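Local structure of aminotransferase class I and II (Streptococcus suis 89/1591, 3OP7) at residues D23-S28 and G331-P336; V306-V311 and Y345-F350. The protein is a pyridoxal-phosphate-dependent enzyme of the class I and II aminotransferase family that probably transfers amino groups between amino acids and keto acids. All blocks are in the same frame, centred on the assembly; numbering follows the deposited sequence.

Interaction 1 (D23-S28 and G331-P336)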
# COMPACT_ATOMS: atom_id res chain seq x y z
N ASP A 23 -7.41 -9.89 -24.42
CA ASP A 23 -7.76 -9.25 -23.14
C ASP A 23 -8.23 -7.81 -23.37
O ASP A 23 -7.42 -6.93 -23.58
CB ASP A 23 -6.58 -9.28 -22.19
CG ASP A 23 -6.94 -8.76 -20.78
OD1 ASP A 23 -7.95 -8.06 -20.63
OD2 ASP A 23 -6.20 -9.09 -19.84
N ILE A 24 -9.55 -7.59 -23.39
CA ILE A 24 -10.11 -6.24 -23.49
C ILE A 24 -10.86 -5.91 -22.18
O ILE A 24 -11.90 -5.25 -22.19
CB ILE A 24 -11.01 -6.03 -24.75
CG1 ILE A 24 -12.10 -7.09 -24.86
CG2 ILE A 24 -10.16 -6.17 -26.00
CD1 ILE A 24 -13.09 -6.91 -26.07
N ALA A 25 -10.30 -6.39 -21.07
CA ALA A 25 -10.88 -6.17 -19.74
C ALA A 25 -10.15 -5.08 -18.98
O ALA A 25 -10.74 -4.44 -18.13
CB ALA A 25 -10.86 -7.46 -18.92
N GLY A 26 -8.84 -4.92 -19.20
CA GLY A 26 -8.08 -3.84 -18.52
C GLY A 26 -8.59 -2.49 -19.00
O GLY A 26 -8.88 -2.32 -20.18
N VAL A 27 -8.64 -1.52 -18.09
CA VAL A 27 -9.15 -0.18 -18.38
C VAL A 27 -8.05 0.90 -18.24
O VAL A 27 -8.33 2.07 -17.94
CB VAL A 27 -10.36 0.15 -17.48
CG1 VAL A 27 -11.61 -0.59 -17.98
CG2 VAL A 27 -10.05 -0.14 -16.00
N SER A 28 -6.81 0.50 -18.55
CA SER A 28 -5.73 1.44 -18.63
C SER A 28 -5.43 1.77 -20.11
O SER A 28 -6.17 1.36 -21.02
CB SER A 28 -4.49 0.89 -17.90
OG SER A 28 -3.66 1.98 -17.56
N GLY A 331 -11.90 -16.88 -26.33
CA GLY A 331 -10.77 -16.34 -25.63
C GLY A 331 -10.79 -14.84 -25.37
O GLY A 331 -9.76 -14.28 -25.06
N VAL A 332 -11.96 -14.20 -25.48
CA VAL A 332 -12.11 -12.77 -25.28
C VAL A 332 -12.51 -12.49 -23.82
O VAL A 332 -13.46 -13.07 -23.30
CB VAL A 332 -13.20 -12.15 -26.24
CG1 VAL A 332 -13.37 -10.65 -25.99
CG2 VAL A 332 -12.87 -12.42 -27.71
N LEU A 333 -11.75 -11.64 -23.16
CA LEU A 333 -12.03 -11.32 -21.75
C LEU A 333 -12.61 -9.93 -21.63
O LEU A 333 -12.02 -8.96 -22.11
CB LEU A 333 -10.79 -11.46 -20.88
CG LEU A 333 -11.02 -11.34 -19.35
CD1 LEU A 333 -11.79 -12.55 -18.81
CD2 LEU A 333 -9.71 -11.14 -18.61
N LEU A 334 -13.78 -9.88 -20.98
CA LEU A 334 -14.46 -8.65 -20.59
C LEU A 334 -14.68 -8.77 -19.09
O LEU A 334 -14.38 -9.83 -18.50
CB LEU A 334 -15.83 -8.59 -21.30
CG LEU A 334 -15.82 -8.37 -22.82
CD1 LEU A 334 -17.19 -8.68 -23.42
CD2 LEU A 334 -15.45 -6.94 -23.11
N VAL A 335 -15.22 -7.72 -18.47
CA VAL A 335 -15.70 -7.82 -17.07
C VAL A 335 -17.22 -7.70 -17.10
O VAL A 335 -17.75 -6.71 -17.59
CB VAL A 335 -15.09 -6.80 -16.14
CG1 VAL A 335 -15.60 -7.07 -14.66
CG2 VAL A 335 -13.54 -6.89 -16.23
N PRO A 336 -17.93 -8.74 -16.61
CA PRO A 336 -19.39 -8.67 -16.73
C PRO A 336 -20.02 -7.69 -15.75
O PRO A 336 -19.46 -7.47 -14.65
CB PRO A 336 -19.85 -10.10 -16.40
CG PRO A 336 -18.79 -10.64 -15.51
CD PRO A 336 -17.50 -10.00 -15.99
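Ile24 and Ala25 pack against Val332, Leu333, Leu334 and Val335, and one backbone bond ties the two segments: Ile24 N donates to Leu333 O at 3.1 Å. The carbonyl receives it in its own plane, but the N-H is bent to 137°. The parallel pairing is one bridge long, Asp23 with Leu333; Ala25 stays close to 333-335, and the chains separate only from Gly26 on. The tight half is mostly apolar, but gathers round Leu333 O, which Ile24 CG1 approaches to 3.3 Å. Ile24 holds CG1 between its backbone N and carbonyl carbon (chi1 53°), which lays CG1 against Leu334 CD2 at 3.8 Å; CD1, one bond farther, rests on Val332 CG1, also 3.8 Å away. Ile24 and Leu334 run side by side in the same direction, whereas Val332 meets Ile24 obliquely. Ala25 aims CB at the other segment and sets it between Leu333 CD2 (3.9 Å) and Val335 CG2 (3.8 Å). Helix 8-16 backs Leu333 through Trp12, Leu13 and His16, and Leu326 of helix 319-330 lies against Val332 and Leu334.

The looser side is at Asp23, which is partly exposed. Its carboxylate only grazes Leu333, OD1 standing 4.1 Å from CD2; the same OD1 takes the N-H of Ala25 at 2.9 Å, nearly along its C-O axis, closing an Asx turn. Gly26 is exposed and touches nothing of 331-336. Ala25 O accepts from Arg347 NH2. One parallel bridge and an Asx turn thus bring the N-terminal segment alongside strands 332-333 and 335-336, in what corresponds to the small domain of fold-type I aminotransferases.

Interaction 2 (V306-V311 and Y345-F350); sequences VSTSFV and YVRLGF
Val311 and Val346 exchange two backbone hydrogen bonds, Val311 N to Val346 O and Val346 N to Val311 O, each 2.9 Å, in an antiparallel strand pair of the small-domain sheet of the aminotransferase fold. Farther along, Leu348 N reaches Ser309 O at 3.0 Å from above the carbonyl plane. Leu348 O also accepts from Ser309 OG at 2.9 Å, a bond permitted by chi1 67°, which tucks the hydroxyl between the backbone N and carbonyl carbon. Between these pairs, Phe310 and Arg347 form a non-hydrogen-bonded pair. On the Ser309 and Val311 side, Val311 CB meets Val346 CG2, and helix 270-294 covers this face. On the other, the Thr308 and Arg347 side chains cross at about a right angle, OG1 lying 3.4 Å from both CG and CD. Arg347 NH1 is hydrogen-bonded to Asn165 OD1, and Thr308 OG1 to Pro166 O. Phe350, its CG between backbone N and carbonyl carbon, brings CZ to 3.1 Å from Val306 O. At the Val311-Val346 end the Phe310 and Tyr345 rings are nearly parallel but slid apart. Tyr345 CB instead sits over the Phe310 face, 3.6 Å from the ring centroid and 16° off its normal, a CH-pi contact.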
# COMPACT_ATOMS: atom_id res chain seq x y z
N VAL A 306 -12.20 8.59 -22.17
CA VAL A 306 -11.37 7.92 -21.19
C VAL A 306 -11.41 6.43 -21.50
O VAL A 306 -12.32 5.94 -22.15
CB VAL A 306 -11.82 8.21 -19.71
CG1 VAL A 306 -11.70 9.73 -19.40
CG2 VAL A 306 -13.23 7.74 -19.44
N SER A 307 -10.45 5.69 -20.97
CA SER A 307 -10.20 4.29 -21.34
C SER A 307 -11.11 3.23 -20.67
O SER A 307 -10.67 2.08 -20.47
CB SER A 307 -8.70 3.95 -21.01
OG SER A 307 -8.35 4.11 -19.63
N THR A 308 -12.33 3.60 -20.26
CA THR A 308 -13.29 2.59 -19.80
C THR A 308 -14.62 2.84 -20.48
O THR A 308 -14.95 3.97 -20.85
CB THR A 308 -13.43 2.50 -18.27
OG1 THR A 308 -14.36 1.44 -17.90
CG2 THR A 308 -13.87 3.85 -17.66
N SER A 309 -15.34 1.76 -20.77
CA SER A 309 -16.68 1.88 -21.32
C SER A 309 -17.56 0.77 -20.78
O SER A 309 -17.08 -0.25 -20.26
CB SER A 309 -16.70 1.85 -22.88
OG SER A 309 -16.31 0.57 -23.37
N PHE A 310 -18.87 0.98 -20.90
CA PHE A 310 -19.85 0.08 -20.26
C PHE A 310 -20.90 -0.12 -21.32
O PHE A 310 -21.71 0.77 -21.58
CB PHE A 310 -20.42 0.70 -19.00
CG PHE A 310 -20.93 -0.29 -17.97
CD1 PHE A 310 -20.20 -1.41 -17.62
CD2 PHE A 310 -22.14 -0.08 -17.34
CE1 PHE A 310 -20.66 -2.29 -16.62
CE2 PHE A 310 -22.62 -0.95 -16.39
CZ PHE A 310 -21.86 -2.05 -16.00
N VAL A 311 -20.88 -1.31 -21.92
CA VAL A 311 -21.61 -1.56 -23.13
C VAL A 311 -22.83 -2.42 -22.79
O VAL A 311 -22.75 -3.38 -22.00
CB VAL A 311 -20.69 -2.28 -24.14
CG1 VAL A 311 -21.39 -2.63 -25.39
CG2 VAL A 311 -19.48 -1.41 -24.45
N TYR A 345 -24.86 -5.50 -18.94
CA TYR A 345 -23.76 -4.71 -19.47
C TYR A 345 -22.43 -5.43 -19.25
O TYR A 345 -22.30 -6.26 -18.34
CB TYR A 345 -23.67 -3.36 -18.72
CG TYR A 345 -24.88 -2.48 -18.82
CD1 TYR A 345 -25.96 -2.68 -17.98
CD2 TYR A 345 -24.95 -1.43 -19.73
CE1 TYR A 345 -27.09 -1.87 -18.05
CE2 TYR A 345 -26.10 -0.64 -19.84
CZ TYR A 345 -27.15 -0.85 -18.98
OH TYR A 345 -28.31 -0.07 -19.03
N VAL A 346 -21.42 -5.01 -20.00
CA VAL A 346 -20.04 -5.49 -19.79
C VAL A 346 -19.11 -4.27 -19.75
O VAL A 346 -19.37 -3.30 -20.44
CB VAL A 346 -19.63 -6.45 -20.93
CG1 VAL A 346 -20.50 -7.70 -20.92
CG2 VAL A 346 -19.73 -5.76 -22.31
N ARG A 347 -18.07 -4.30 -18.90
CA ARG A 347 -17.01 -3.28 -18.95
C ARG A 347 -15.97 -3.71 -20.02
O ARG A 347 -15.46 -4.83 -19.97
CB ARG A 347 -16.34 -3.07 -17.62
CG ARG A 347 -15.52 -1.79 -17.64
CD ARG A 347 -14.80 -1.62 -16.39
NE ARG A 347 -13.69 -2.57 -16.32
CZ ARG A 347 -12.85 -2.65 -15.30
NH1 ARG A 347 -13.01 -1.88 -14.20
NH2 ARG A 347 -11.86 -3.54 -15.36
N LEU A 348 -15.74 -2.81 -20.98
CA LEU A 348 -14.83 -3.02 -22.11
C LEU A 348 -13.70 -1.95 -22.08
O LEU A 348 -13.99 -0.76 -22.17
CB LEU A 348 -15.63 -2.91 -23.39
CG LEU A 348 -14.93 -3.43 -24.64
CD1 LEU A 348 -16.00 -3.85 -25.65
CD2 LEU A 348 -13.93 -2.44 -25.25
N GLY A 349 -12.45 -2.37 -21.93
CA GLY A 349 -11.33 -1.45 -21.91
C GLY A 349 -10.72 -1.42 -23.31
O GLY A 349 -10.15 -2.41 -23.76
N PHE A 350 -10.81 -0.28 -23.98
CA PHE A 350 -10.48 -0.23 -25.40
C PHE A 350 -9.13 0.42 -25.75
O PHE A 350 -8.79 0.46 -26.94
CB PHE A 350 -11.59 0.51 -26.17
CG PHE A 350 -11.76 1.94 -25.77
CD1 PHE A 350 -12.62 2.30 -24.72
CD2 PHE A 350 -11.03 2.94 -26.39
CE1 PHE A 350 -12.74 3.65 -24.32
CE2 PHE A 350 -11.16 4.28 -25.99
CZ PHE A 350 -12.03 4.63 -24.97

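How the interactions relate
The centres of interactions 1 and 2 lie about 9 Å apart. Along the chain the segments alternate: 23-28, 306-311, 331-336, 345-350. Strand 335-336 neighbours strand 345-348 in the four-stranded antiparallel sheet, and Val335 O accepts from Arg347 N at 2.8 Å. The loop of 23-28 adds a second link, with Val27 O 2.6 Å from Ser307 OG in a probable hydrogen bond. Residues from near the N-terminus are thereby built into the C-terminal part of the fold, and both contacts meet at Arg347. An unidentified molecule about 6 Å from its side chain probably comes from the crystallisation liquor, but may mark a pocket; in relatives such an arginine binds the substrate carboxylate, and Arg347 may do so here.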